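Local coordinates for probable secreted solute-binding lipoprotein (Streptomyces coelicolor, PDB 3I3V) that probably binds a solute outside the cell and hands it to a membrane transporter, as other extracellular solute-binding lipoproteins do, at residues A78-G83 with E113-A118; A142-G147 with G267-D272. One frame throughout, in Å; residues are numbered along the deposited sequence.

Contact 1: residues A78-G83 with E113-A118; sequences AWTDVG and EGRVRA
This is a polar surface contact, a salt-bridge network with one bridging water. It joins the short helix 79-82 to the loop between helix 103-108 and strand 122-131. Asp-81, Glu-113 and Arg-115 form the network, and its Asp-81 to Arg-115 bridge crosses between the segments. Asp-81 has CG anti to its backbone N (chi1 -163°), and OD1 turns to the arginine. Arg-115 NH2 donates to that OD1 at 2.9 Å, nearly straight (169°). The bond uses the anti lone pair of OD1 and lies in the guanidinium plane, while carboxylate and guanidinium planes are turned 75° against each other. The same NH2 reaches Glu-113 OE1 at 2.8 Å in a weak, bent bond, so one nitrogen serves two acids. Asp-81 OD1 and Glu-113 OE1 are 4.3 Å apart, and the arginine probably offsets their repulsion. Thr-80 CG2 lies over one guanidinium face of Arg-115, 3.7 Å from NE and towards its rim. Thr-80 OG1, its other branch, packs 3.4 Å from CG of Arg-117, the side chains crossing at about a right angle. A water bridges the same pair, 2.6 Å from Thr-80 OG1 and accepting from Arg-117 NH1 at 2.8 Å. Gly-83, with positive phi, ends the helix in a Schellman motif. Asp-111 holds Arg-115 NE in a further salt bridge. Thr-80, Arg-117 and Ala-118 touch Trp-291 of strand 289-292, and Val-116 packs on helix 89-93.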
loop_
_atom_site.group_PDB
_atom_site.type_symbol
_atom_site.label_atom_id
_atom_site.label_comp_id
_atom_site.label_asym_id
_atom_site.label_seq_id
_atom_site.Cartn_x
_atom_site.Cartn_y
_atom_site.Cartn_z
ATOM N N ALA C 78 -32.711 -38.924 -30.705
ATOM C CA ALA C 78 -32.839 -38.238 -31.988
ATOM C C ALA C 78 -33.138 -36.747 -31.881
ATOM O O ALA C 78 -33.178 -36.059 -32.895
ATOM C CB ALA C 78 -33.934 -38.904 -32.824
ATOM N N TRP C 79 -33.346 -36.247 -30.669
ATOM C CA TRP C 79 -33.670 -34.834 -30.478
ATOM C C TRP C 79 -32.569 -33.846 -30.820
ATOM O O TRP C 79 -32.837 -32.797 -31.392
ATOM C CB TRP C 79 -34.109 -34.575 -29.030
ATOM C CG TRP C 79 -35.483 -35.077 -28.700
ATOM C CD1 TRP C 79 -36.386 -35.636 -29.566
ATOM C CD2 TRP C 79 -36.143 -34.993 -27.431
ATOM N NE1 TRP C 79 -37.565 -35.895 -28.914
ATOM C CE2 TRP C 79 -37.445 -35.512 -27.603
ATOM C CE3 TRP C 79 -35.761 -34.530 -26.165
ATOM C CZ2 TRP C 79 -38.370 -35.581 -26.553
ATOM C CZ3 TRP C 79 -36.683 -34.598 -25.122
ATOM C CH2 TRP C 79 -37.970 -35.120 -25.325
ATOM N N THR C 80 -31.337 -34.173 -30.456
ATOM C CA THR C 80 -30.221 -33.270 -30.682
ATOM C C THR C 80 -29.923 -32.996 -32.150
ATOM O O THR C 80 -29.803 -31.844 -32.551
ATOM C CB THR C 80 -28.933 -33.788 -30.004
ATOM O OG1 THR C 80 -29.196 -34.053 -28.623
ATOM C CG2 THR C 80 -27.830 -32.747 -30.086
ATOM N N ASP C 81 -29.819 -34.039 -32.961
ATOM C CA ASP C 81 -29.508 -33.826 -34.362
ATOM C C ASP C 81 -30.574 -33.047 -35.130
ATOM O O ASP C 81 -30.232 -32.198 -35.950
ATOM C CB ASP C 81 -29.229 -35.153 -35.059
ATOM C CG ASP C 81 -28.515 -34.966 -36.379
ATOM O OD1 ASP C 81 -27.405 -34.392 -36.364
ATOM O OD2 ASP C 81 -29.058 -35.389 -37.424
ATOM N N VAL C 82 -31.854 -33.316 -34.874
ATOM C CA VAL C 82 -32.907 -32.585 -35.580
ATOM C C VAL C 82 -33.206 -31.222 -34.961
ATOM O O VAL C 82 -33.945 -30.430 -35.533
ATOM C CB VAL C 82 -34.232 -33.383 -35.651
ATOM C CG1 VAL C 82 -34.011 -34.681 -36.397
ATOM C CG2 VAL C 82 -34.770 -33.637 -34.254
ATOM N N GLY C 83 -32.642 -30.950 -33.789
ATOM C CA GLY C 83 -32.880 -29.665 -33.159
ATOM C C GLY C 83 -34.153 -29.524 -32.342
ATOM O O GLY C 83 -34.608 -28.402 -32.102
ATOM N N GLU C 113 -20.830 -35.555 -32.711
ATOM C CA GLU C 113 -20.415 -34.196 -33.061
ATOM C C GLU C 113 -19.877 -33.398 -31.878
ATOM O O GLU C 113 -19.661 -32.187 -31.989
ATOM C CB GLU C 113 -21.579 -33.416 -33.686
ATOM C CG GLU C 113 -21.979 -33.861 -35.080
ATOM C CD GLU C 113 -22.663 -35.203 -35.074
ATOM O OE1 GLU C 113 -23.678 -35.339 -34.355
ATOM O OE2 GLU C 113 -22.191 -36.119 -35.784
ATOM N N GLY C 114 -19.664 -34.066 -30.750
ATOM C CA GLY C 114 -19.160 -33.368 -29.580
ATOM C C GLY C 114 -20.228 -32.489 -28.957
ATOM O O GLY C 114 -19.928 -31.537 -28.236
ATOM N N ARG C 115 -21.486 -32.799 -29.248
ATOM C CA ARG C 115 -22.601 -32.043 -28.692
ATOM C C ARG C 115 -23.092 -32.739 -27.428
ATOM O O ARG C 115 -23.150 -33.966 -27.375
ATOM C CB ARG C 115 -23.749 -31.955 -29.702
ATOM C CG ARG C 115 -23.510 -30.975 -30.846
ATOM C CD ARG C 115 -24.688 -30.932 -31.816
ATOM N NE ARG C 115 -24.959 -32.243 -32.409
ATOM C CZ ARG C 115 -25.656 -32.422 -33.525
ATOM N NH1 ARG C 115 -26.150 -31.375 -34.174
ATOM N NH2 ARG C 115 -25.857 -33.643 -33.988
ATOM N N VAL C 116 -23.424 -31.960 -26.403
ATOM C CA VAL C 116 -23.935 -32.541 -25.166
ATOM C C VAL C 116 -25.457 -32.471 -25.216
ATOM O O VAL C 116 -26.041 -31.388 -25.186
ATOM C CB VAL C 116 -23.421 -31.786 -23.939
ATOM C CG1 VAL C 116 -23.929 -32.466 -22.665
ATOM C CG2 VAL C 116 -21.895 -31.768 -23.957
ATOM N N ARG C 117 -26.093 -33.634 -25.308
ATOM C CA ARG C 117 -27.544 -33.705 -25.407
ATOM C C ARG C 117 -28.272 -33.027 -24.254
ATOM O O ARG C 117 -29.246 -32.297 -24.468
ATOM C CB ARG C 117 -27.988 -35.159 -25.492
ATOM C CG ARG C 117 -27.254 -35.970 -26.535
ATOM C CD ARG C 117 -27.644 -37.424 -26.413
ATOM N NE ARG C 117 -26.738 -38.305 -27.137
ATOM C CZ ARG C 117 -26.897 -38.680 -28.401
ATOM N NH1 ARG C 117 -27.940 -38.247 -29.099
ATOM N NH2 ARG C 117 -26.018 -39.504 -28.961
ATOM N N ALA C 118 -27.808 -33.274 -23.031
ATOM C CA ALA C 118 -28.451 -32.691 -21.859
ATOM C C ALA C 118 -27.539 -32.573 -20.651
ATOM O O ALA C 118 -26.405 -33.030 -20.671
ATOM C CB ALA C 118 -29.678 -33.523 -21.492
HETATM O O HOH W 1 -30.111 -36.433 -28.799
#

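Contact 2: residues A142-G147 with G267-D272; sequences AIPTTG and GWPLAD
The Pro-269 ring sits against the backbone of 144-146, where the two loops meet at one bridged pair. Its CB lies 3.5 Å from the carbonyl carbon of Thr-146 and close to the carbonyl oxygen of Thr-145. CG, the tip of the ring, reaches Pro-144 O at 3.3 Å and faces Pro-144 CB at 4.2 Å. CD turns back to its own segment and lies over one face of the Trp-268 ring, towards the rim. The main chain does the polar work. Leu-270 N donates to Thr-145 O at 3.0 Å (162°), and Gly-147 N donates to Leu-270 O at 2.8 Å (156°). Both donors stand above the carbonyl plane they bind. Each acceptor oxygen also takes a CA-H contact, from Pro-269 to Thr-145 O and from Thr-146 to Leu-270 O. Gly-147 opens helix 147-159, so Leu-270 O satisfies an N-H of its first turn. Thr-146 is the N-cap, with OG1 between backbone N and carbonyl carbon (chi1 54°) and weakly bonded to Gln-149 N. Tyr-130 and Leu-150 also pack on Pro-269. The arrangement is an isolated parallel beta bridge, Thr-146 with Leu-270, set at a capped helix N-terminus.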
loop_
_atom_site.group_PDB
_atom_site.type_symbol
_atom_site.label_atom_id
_atom_site.label_comp_id
_atom_site.label_asym_id
_atom_site.label_seq_id
_atom_site.Cartn_x
_atom_site.Cartn_y
_atom_site.Cartn_z
ATOM N N ALA C 142 -16.126 -65.811 3.108
ATOM C CA ALA C 142 -15.688 -64.643 2.346
ATOM C C ALA C 142 -16.550 -64.540 1.102
ATOM O O ALA C 142 -16.916 -65.561 0.526
ATOM C CB ALA C 142 -14.231 -64.790 1.953
ATOM N N ILE C 143 -16.891 -63.321 0.690
ATOM C CA ILE C 143 -17.706 -63.175 -0.507
ATOM C C ILE C 143 -16.817 -63.527 -1.703
ATOM O O ILE C 143 -15.697 -63.035 -1.817
ATOM C CB ILE C 143 -18.286 -61.730 -0.669
ATOM C CG1 ILE C 143 -17.303 -60.823 -1.414
ATOM C CG2 ILE C 143 -18.614 -61.148 0.692
ATOM C CD1 ILE C 143 -17.859 -59.429 -1.728
ATOM N N PRO C 144 -17.303 -64.399 -2.600
ATOM C CA PRO C 144 -16.540 -64.815 -3.785
ATOM C C PRO C 144 -16.065 -63.674 -4.682
ATOM O O PRO C 144 -16.823 -62.767 -5.002
ATOM C CB PRO C 144 -17.508 -65.761 -4.505
ATOM C CG PRO C 144 -18.858 -65.236 -4.105
ATOM C CD PRO C 144 -18.665 -64.958 -2.633
ATOM N N THR C 145 -14.801 -63.740 -5.088
ATOM C CA THR C 145 -14.191 -62.735 -5.950
ATOM C C THR C 145 -13.885 -63.308 -7.334
ATOM O O THR C 145 -13.726 -62.574 -8.307
ATOM C CB THR C 145 -12.893 -62.223 -5.303
ATOM O OG1 THR C 145 -13.231 -61.378 -4.197
ATOM C CG2 THR C 145 -12.041 -61.451 -6.294
ATOM N N THR C 146 -13.802 -64.627 -7.422
ATOM C CA THR C 146 -13.495 -65.271 -8.686
ATOM C C THR C 146 -14.545 -66.305 -9.051
ATOM O O THR C 146 -15.267 -66.814 -8.189
ATOM C CB THR C 146 -12.127 -65.962 -8.622
ATOM O OG1 THR C 146 -12.101 -66.856 -7.500
ATOM C CG2 THR C 146 -11.009 -64.928 -8.468
ATOM N N GLY C 147 -14.622 -66.596 -10.346
ATOM C CA GLY C 147 -15.581 -67.562 -10.836
ATOM C C GLY C 147 -15.485 -68.886 -10.110
ATOM O O GLY C 147 -16.507 -69.514 -9.826
ATOM N N GLY C 267 -19.074 -56.708 -6.416
ATOM C CA GLY C 267 -19.233 -56.828 -7.851
ATOM C C GLY C 267 -19.346 -58.290 -8.229
ATOM O O GLY C 267 -19.270 -59.170 -7.369
ATOM N N TRP C 268 -19.532 -58.562 -9.514
ATOM C CA TRP C 268 -19.647 -59.938 -9.971
ATOM C C TRP C 268 -18.245 -60.538 -10.144
ATOM O O TRP C 268 -17.370 -59.937 -10.767
ATOM C CB TRP C 268 -20.446 -59.987 -11.282
ATOM C CG TRP C 268 -20.732 -61.379 -11.730
ATOM C CD1 TRP C 268 -19.935 -62.168 -12.506
ATOM C CD2 TRP C 268 -21.849 -62.194 -11.344
ATOM N NE1 TRP C 268 -20.481 -63.422 -12.621
ATOM C CE2 TRP C 268 -21.654 -63.465 -11.918
ATOM C CE3 TRP C 268 -22.991 -61.972 -10.566
ATOM C CZ2 TRP C 268 -22.560 -64.513 -11.740
ATOM C CZ3 TRP C 268 -23.894 -63.014 -10.390
ATOM C CH2 TRP C 268 -23.670 -64.267 -10.975
ATOM N N PRO C 269 -18.010 -61.729 -9.568
ATOM C CA PRO C 269 -16.713 -62.410 -9.649
ATOM C C PRO C 269 -16.138 -62.453 -11.054
ATOM O O PRO C 269 -16.876 -62.485 -12.029
ATOM C CB PRO C 269 -17.023 -63.796 -9.104
ATOM C CG PRO C 269 -18.023 -63.491 -8.042
ATOM C CD PRO C 269 -18.956 -62.512 -8.757
ATOM N N LEU C 270 -14.812 -62.463 -11.145
ATOM C CA LEU C 270 -14.123 -62.493 -12.428
ATOM C C LEU C 270 -13.572 -63.869 -12.785
ATOM O O LEU C 270 -13.252 -64.680 -11.905
ATOM C CB LEU C 270 -12.956 -61.503 -12.418
ATOM C CG LEU C 270 -13.234 -60.019 -12.170
ATOM C CD1 LEU C 270 -11.915 -59.301 -12.133
ATOM C CD2 LEU C 270 -14.128 -59.429 -13.259
ATOM N N ALA C 271 -13.466 -64.118 -14.087
ATOM C CA ALA C 271 -12.903 -65.361 -14.599
ATOM C C ALA C 271 -11.433 -65.010 -14.800
ATOM O O ALA C 271 -11.068 -63.834 -14.725
ATOM C CB ALA C 271 -13.540 -65.724 -15.928
ATOM N N ASP C 272 -10.585 -66.005 -15.036
ATOM C CA ASP C 272 -9.166 -65.726 -15.250
ATOM C C ASP C 272 -9.030 -64.979 -16.569
ATOM O O ASP C 272 -9.655 -65.353 -17.563
ATOM C CB ASP C 272 -8.364 -67.027 -15.294
#

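Contact 1 and contact 2 lie on opposite sides of the chain's centre, the centre of each about 21 Å from it. Their centres are about 39 Å apart and their nearest atoms about 28 Å, so they do not touch. Along the chain, contact 1 closes before contact 2 opens. Contact 1 borders the sheet that contains strands 67-70 and 289-292. Contact 2 borders the other sheet, through Tyr-130 of strand 122-131 and the loop after strand 263-266. This fits the two-lobed architecture of periplasmic-type binding proteins.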